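Local coordinates for RagA protein (Porphyromonas gingivalis, PDB 6SLN), which probably works as a TonB-dependent transporter of the outer membrane, carrying substrates inward through a beta-barrel closed by a plug domain, at residues 772-777 with 784-789; 757-762 with 863-868. All coordinates share one frame; numbering follows the deposited sequence.

Contact 1 of 2, residues 772-777 with 784-789; sequences GLNKYM and IWEIGY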
loop_
_atom_site.group_PDB
_atom_site.type_symbol
_atom_site.label_atom_id
_atom_site.label_comp_id
_atom_site.label_asym_id
_atom_site.label_seq_id
_atom_site.Cartn_x
_atom_site.Cartn_y
_atom_site.Cartn_z
ATOM N N GLY A 772 -31.386 30.532 16.058
ATOM C CA GLY A 772 -32.081 31.804 16.163
ATOM C C GLY A 772 -31.293 33.011 15.698
ATOM O O GLY A 772 -31.744 34.141 15.907
ATOM N N LEU A 773 -30.135 32.813 15.063
ATOM C CA LEU A 773 -29.294 33.937 14.652
ATOM C C LEU A 773 -29.935 34.704 13.513
ATOM O O LEU A 773 -30.375 34.120 12.519
ATOM C CB LEU A 773 -27.908 33.465 14.216
ATOM C CG LEU A 773 -27.095 32.893 15.375
ATOM C CD1 LEU A 773 -25.803 32.157 14.927
ATOM C CD2 LEU A 773 -26.823 34.031 16.342
ATOM N N ASN A 774 -29.990 36.023 13.665
ATOM C CA ASN A 774 -30.304 36.864 12.525
ATOM C C ASN A 774 -29.126 36.923 11.547
ATOM O O ASN A 774 -29.323 37.091 10.338
ATOM C CB ASN A 774 -30.706 38.237 13.045
ATOM C CG ASN A 774 -30.703 39.283 11.985
ATOM O OD1 ASN A 774 -29.836 40.163 11.978
ATOM N ND2 ASN A 774 -31.677 39.215 11.077
ATOM N N LYS A 775 -27.902 36.720 12.032
ATOM C CA LYS A 775 -26.740 36.872 11.174
ATOM C C LYS A 775 -25.542 36.127 11.755
ATOM O O LYS A 775 -25.419 35.960 12.976
ATOM C CB LYS A 775 -26.405 38.359 10.971
ATOM C CG LYS A 775 -25.818 39.039 12.197
ATOM C CD LYS A 775 -25.312 40.428 11.863
ATOM C CE LYS A 775 -24.292 40.910 12.890
ATOM N NZ LYS A 775 -24.933 41.238 14.197
ATOM N N TYR A 776 -24.650 35.693 10.862
ATOM C CA TYR A 776 -23.422 35.002 11.257
ATOM C C TYR A 776 -22.281 35.412 10.337
ATOM O O TYR A 776 -22.316 35.133 9.132
ATOM C CB TYR A 776 -23.599 33.483 11.219
ATOM C CG TYR A 776 -22.319 32.729 11.493
ATOM C CD1 TYR A 776 -21.912 32.472 12.799
ATOM C CD2 TYR A 776 -21.516 32.281 10.453
ATOM C CE1 TYR A 776 -20.746 31.786 13.065
ATOM C CE2 TYR A 776 -20.338 31.595 10.706
ATOM C CZ TYR A 776 -19.958 31.350 12.013
ATOM O OH TYR A 776 -18.796 30.646 12.268
ATOM N N MET A 777 -21.263 36.050 10.908
ATOM C CA MET A 777 -20.056 36.391 10.169
ATOM C C MET A 777 -19.135 35.191 10.186
ATOM O O MET A 777 -18.737 34.739 11.262
ATOM C CB MET A 777 -19.361 37.600 10.792
ATOM C CG MET A 777 -18.095 38.049 10.065
ATOM S SD MET A 777 -16.570 37.602 10.923
ATOM C CE MET A 777 -16.336 38.988 12.009
ATOM N N ILE A 784 -20.330 37.404 5.530
ATOM C CA ILE A 784 -21.360 37.250 6.550
ATOM C C ILE A 784 -22.604 36.635 5.930
ATOM O O ILE A 784 -22.952 36.902 4.771
ATOM C CB ILE A 784 -21.707 38.587 7.235
ATOM C CG1 ILE A 784 -22.518 38.350 8.512
ATOM C CG2 ILE A 784 -22.507 39.463 6.302
ATOM C CD1 ILE A 784 -22.859 39.600 9.262
ATOM N N TRP A 785 -23.241 35.766 6.707
ATOM C CA TRP A 785 -24.614 35.354 6.494
ATOM C C TRP A 785 -25.523 36.282 7.304
ATOM O O TRP A 785 -25.339 36.423 8.519
ATOM C CB TRP A 785 -24.782 33.903 6.926
ATOM C CG TRP A 785 -23.986 32.908 6.108
ATOM C CD1 TRP A 785 -23.562 33.048 4.813
ATOM C CD2 TRP A 785 -23.548 31.608 6.532
ATOM N NE1 TRP A 785 -22.884 31.920 4.416
ATOM C CE2 TRP A 785 -22.867 31.023 5.454
ATOM C CE3 TRP A 785 -23.667 30.886 7.720
ATOM C CZ2 TRP A 785 -22.312 29.747 5.531
ATOM C CZ3 TRP A 785 -23.100 29.619 7.792
ATOM C CH2 TRP A 785 -22.440 29.066 6.708
ATOM N N GLU A 786 -26.474 36.942 6.638
ATOM C CA GLU A 786 -27.421 37.817 7.326
ATOM C C GLU A 786 -28.804 37.694 6.694
ATOM O O GLU A 786 -28.954 37.848 5.479
ATOM C CB GLU A 786 -26.953 39.273 7.300
ATOM C CG GLU A 786 -27.828 40.196 8.121
ATOM C CD GLU A 786 -27.201 41.553 8.317
ATOM O OE1 GLU A 786 -26.058 41.728 7.874
ATOM O OE2 GLU A 786 -27.845 42.446 8.912
ATOM N N ILE A 787 -29.818 37.463 7.530
ATOM C CA ILE A 787 -31.102 36.949 7.049
ATOM C C ILE A 787 -31.751 37.852 6.003
ATOM O O ILE A 787 -32.504 37.378 5.151
ATOM C CB ILE A 787 -32.040 36.689 8.248
ATOM C CG1 ILE A 787 -31.785 35.283 8.796
ATOM C CG2 ILE A 787 -33.525 36.879 7.881
ATOM C CD1 ILE A 787 -32.748 34.860 9.846
ATOM N N GLY A 788 -31.491 39.138 6.022
ATOM C CA GLY A 788 -32.187 39.826 4.956
ATOM C C GLY A 788 -31.507 39.891 3.597
ATOM O O GLY A 788 -31.992 40.617 2.719
ATOM N N TYR A 789 -30.406 39.179 3.376
ATOM C CA TYR A 789 -29.468 39.577 2.338
ATOM C C TYR A 789 -28.794 38.370 1.696
ATOM O O TYR A 789 -28.795 37.274 2.265
ATOM C CB TYR A 789 -28.390 40.502 2.921
ATOM C CG TYR A 789 -28.924 41.683 3.699
ATOM C CD1 TYR A 789 -29.072 41.620 5.083
ATOM C CD2 TYR A 789 -29.272 42.868 3.051
ATOM C CE1 TYR A 789 -29.554 42.701 5.795
ATOM C CE2 TYR A 789 -29.748 43.955 3.755
ATOM C CZ TYR A 789 -29.888 43.872 5.126
ATOM O OH TYR A 789 -30.366 44.954 5.835
#
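Tyr776 and Trp785 run alongside each other on one face of the hairpin, and their buried side chains form the tight part of this contact. Tyr776 CD2 meets Trp785 CE3 at 3.7 Å, but the rings are oblique to each other, with planes at 39° and the centroids of the tyrosine ring and the tryptophan six-membered ring 5.7 Å apart. The indole is also touched by Leu152, Ile766 and Leu769, while Phe770 meets the phenol. Reciprocal backbone bonds join the same two residues, including one from Trp785 N to Tyr776 O of 2.7 Å. On the opposite face Met777 CB meets Ile784 CG1, and both side chains touch Tyr794. With CG1 anti to the backbone N (chi1 -166°), Ile784 lays that atom against the Tyr776 carbonyl, and an extended chi2 carries CD1 to within 3.7 Å of Lys775 CD. On this same face the contact loosens toward Glu786: its CG lies 3.7 Å from Lys775 CB, yet Lys775 NZ and Glu786 OE2 remain 6.2 Å apart. At the more open end, exposed Asn774 accepts a bond from Ile787 N to its O, 2.9 Å long, the donor almost on the line of the carbonyl (179°). Ile787 is the second residue of a type I turn from Glu786 to Tyr789. Paired antiparallel strands 775-778 and 783-786 make a classic beta hairpin, here in the long excursion between barrel strands 752-764 and 844-853.

Contact 2 of 2, residues 757-762 with 863-868; sequences ANFNYN and FAYIVG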
loop_
_atom_site.group_PDB
_atom_site.type_symbol
_atom_site.label_atom_id
_atom_site.label_comp_id
_atom_site.label_asym_id
_atom_site.label_seq_id
_atom_site.Cartn_x
_atom_site.Cartn_y
_atom_site.Cartn_z
ATOM N N ALA A 757 -26.065 35.663 -27.931
ATOM C CA ALA A 757 -25.974 36.444 -26.710
ATOM C C ALA A 757 -26.503 35.609 -25.557
ATOM O O ALA A 757 -27.160 34.587 -25.750
ATOM C CB ALA A 757 -26.753 37.760 -26.834
ATOM N N ASN A 758 -26.238 36.068 -24.344
ATOM C CA ASN A 758 -26.422 35.206 -23.189
ATOM C C ASN A 758 -26.356 36.018 -21.903
ATOM O O ASN A 758 -25.426 36.812 -21.722
ATOM C CB ASN A 758 -25.348 34.118 -23.230
ATOM C CG ASN A 758 -25.446 33.172 -22.100
ATOM O OD1 ASN A 758 -26.144 32.173 -22.188
ATOM N ND2 ASN A 758 -24.735 33.460 -21.020
ATOM N N PHE A 759 -27.323 35.848 -21.004
ATOM C CA PHE A 759 -27.334 36.678 -19.805
ATOM C C PHE A 759 -28.190 36.046 -18.713
ATOM O O PHE A 759 -29.235 35.457 -18.997
ATOM C CB PHE A 759 -27.856 38.091 -20.112
ATOM C CG PHE A 759 -28.048 38.940 -18.890
ATOM C CD1 PHE A 759 -27.028 39.767 -18.442
ATOM C CD2 PHE A 759 -29.242 38.917 -18.182
ATOM C CE1 PHE A 759 -27.191 40.551 -17.312
ATOM C CE2 PHE A 759 -29.410 39.700 -17.050
ATOM C CZ PHE A 759 -28.385 40.524 -16.616
ATOM N N ASN A 760 -27.750 36.209 -17.462
ATOM C CA ASN A 760 -28.570 35.906 -16.293
ATOM C C ASN A 760 -28.244 36.876 -15.169
ATOM O O ASN A 760 -27.071 37.139 -14.893
ATOM C CB ASN A 760 -28.361 34.474 -15.797
ATOM C CG ASN A 760 -28.843 34.268 -14.346
ATOM O OD1 ASN A 760 -28.076 34.410 -13.389
ATOM N ND2 ASN A 760 -30.116 33.922 -14.190
ATOM N N TYR A 761 -29.284 37.400 -14.525
ATOM C CA TYR A 761 -29.157 38.051 -13.233
ATOM C C TYR A 761 -29.687 37.124 -12.143
ATOM O O TYR A 761 -30.633 36.364 -12.365
ATOM C CB TYR A 761 -29.923 39.375 -13.198
ATOM C CG TYR A 761 -29.853 40.050 -11.846
ATOM C CD1 TYR A 761 -28.699 40.696 -11.441
ATOM C CD2 TYR A 761 -30.932 40.024 -10.969
ATOM C CE1 TYR A 761 -28.618 41.306 -10.212
ATOM C CE2 TYR A 761 -30.857 40.631 -9.726
ATOM C CZ TYR A 761 -29.692 41.274 -9.354
ATOM O OH TYR A 761 -29.584 41.888 -8.121
ATOM N N ASN A 762 -29.083 37.183 -10.956
ATOM C CA ASN A 762 -29.578 36.362 -9.859
ATOM C C ASN A 762 -29.402 37.053 -8.518
ATOM O O ASN A 762 -28.278 37.399 -8.140
ATOM C CB ASN A 762 -28.882 35.018 -9.828
ATOM C CG ASN A 762 -29.495 34.105 -8.803
ATOM O OD1 ASN A 762 -30.463 33.408 -9.087
ATOM N ND2 ASN A 762 -28.969 34.143 -7.583
ATOM N N PHE A 863 -17.018 35.146 -26.145
ATOM C CA PHE A 863 -16.842 35.974 -24.964
ATOM C C PHE A 863 -17.726 35.488 -23.824
ATOM O O PHE A 863 -18.761 34.848 -24.028
ATOM C CB PHE A 863 -17.202 37.429 -25.224
ATOM C CG PHE A 863 -16.343 38.110 -26.212
ATOM C CD1 PHE A 863 -16.538 37.914 -27.563
ATOM C CD2 PHE A 863 -15.386 39.008 -25.793
ATOM C CE1 PHE A 863 -15.775 38.576 -28.472
ATOM C CE2 PHE A 863 -14.615 39.668 -26.694
ATOM C CZ PHE A 863 -14.805 39.451 -28.040
ATOM N N ALA A 864 -17.323 35.878 -22.619
ATOM C CA ALA A 864 -18.001 35.531 -21.384
ATOM C C ALA A 864 -17.668 36.600 -20.352
ATOM O O ALA A 864 -16.583 37.192 -20.380
ATOM C CB ALA A 864 -17.568 34.145 -20.890
ATOM N N TYR A 865 -18.600 36.847 -19.436
ATOM C CA TYR A 865 -18.323 37.837 -18.407
ATOM C C TYR A 865 -18.951 37.449 -17.071
ATOM O O TYR A 865 -19.905 36.664 -16.990
ATOM C CB TYR A 865 -18.789 39.233 -18.830
ATOM C CG TYR A 865 -20.218 39.308 -19.294
ATOM C CD1 TYR A 865 -20.548 39.071 -20.620
ATOM C CD2 TYR A 865 -21.234 39.647 -18.415
ATOM C CE1 TYR A 865 -21.855 39.151 -21.054
ATOM C CE2 TYR A 865 -22.548 39.731 -18.839
ATOM C CZ TYR A 865 -22.849 39.485 -20.156
ATOM O OH TYR A 865 -24.151 39.555 -20.567
ATOM N N ILE A 866 -18.371 38.014 -16.017
ATOM C CA ILE A 866 -18.794 37.827 -14.640
ATOM C C ILE A 866 -18.793 39.217 -14.014
ATOM O O ILE A 866 -17.727 39.777 -13.747
ATOM C CB ILE A 866 -17.868 36.868 -13.878
ATOM C CG1 ILE A 866 -17.912 35.478 -14.507
ATOM C CG2 ILE A 866 -18.227 36.796 -12.409
ATOM C CD1 ILE A 866 -19.192 34.725 -14.235
ATOM N N VAL A 867 -19.979 39.779 -13.802
ATOM C CA VAL A 867 -20.154 41.142 -13.309
ATOM C C VAL A 867 -20.710 41.094 -11.892
ATOM O O VAL A 867 -21.588 40.282 -11.587
ATOM C CB VAL A 867 -21.090 41.950 -14.229
ATOM C CG1 VAL A 867 -21.262 43.367 -13.706
ATOM C CG2 VAL A 867 -20.554 41.952 -15.654
ATOM N N GLY A 868 -20.211 41.973 -11.031
ATOM C CA GLY A 868 -20.601 41.928 -9.642
ATOM C C GLY A 868 -19.708 41.092 -8.757
ATOM O O GLY A 868 -20.019 40.939 -7.566
#
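Tyr865 reaches across to Phe759 and Asn758 in the wall of the transmembrane beta-barrel that defines TonB-dependent receptors. The strands 752-764 and 857-873 are not direct neighbours: strand 844-853 lies between them and pairs antiparallel with each, so the two run in the same direction and their nearest CA atoms, those of Asn758 and Ala864, are still 8.6 Å apart. No main-chain bond can span that distance, and a single long side chain does the work. The backbone of the first segment is instead bonded to its adjacent strands, Asn758 with Gly847 on one flank and Phe759 with Leu739 on the other. Among polar atoms, the partner across the contact is the main-chain carbonyl of Asn758, whose O lies 3.2 Å from Tyr865 OH; the side chains of Asn760 and Asn762 are bonded elsewhere, to Asp738 and to Tyr703 and Asn734. The aromatic part of the contact is modest. Phe759, which also rests on Ile844, crosses Tyr865 at about a right angle, and Tyr865 CE2 comes no nearer than 4.5 Å to Phe759 CD1. Tyr865 has CG between its backbone N and carbonyl carbon (chi1 52°), which carries the ring over the intervening strand. There the hydroxyl O of Tyr865 meets the rim of the phenyl ring, in its plane, 3.6 Å from Phe759 CD1.

The two contacts illustrate how pairing depends on strand neighbourhood. Contact 1 joins adjacent strands of a hairpin and therefore has main-chain hydrogen bonds, matched side chains and 436 Å² of buried surface; contact 2 joins strands separated by a third, rests on one tyrosine, and buries 92 Å². Contact 2 lies in the barrel wall, its centre about 17 Å from the centre of the chain. Contact 1 is more peripheral, at about 27 Å, and a chain of another protein packs against part of it, although five of its touching residues are buried. They share no strand, but strand 775-778 of contact 1 is the next strand in the chain after strand 752-764 of contact 2.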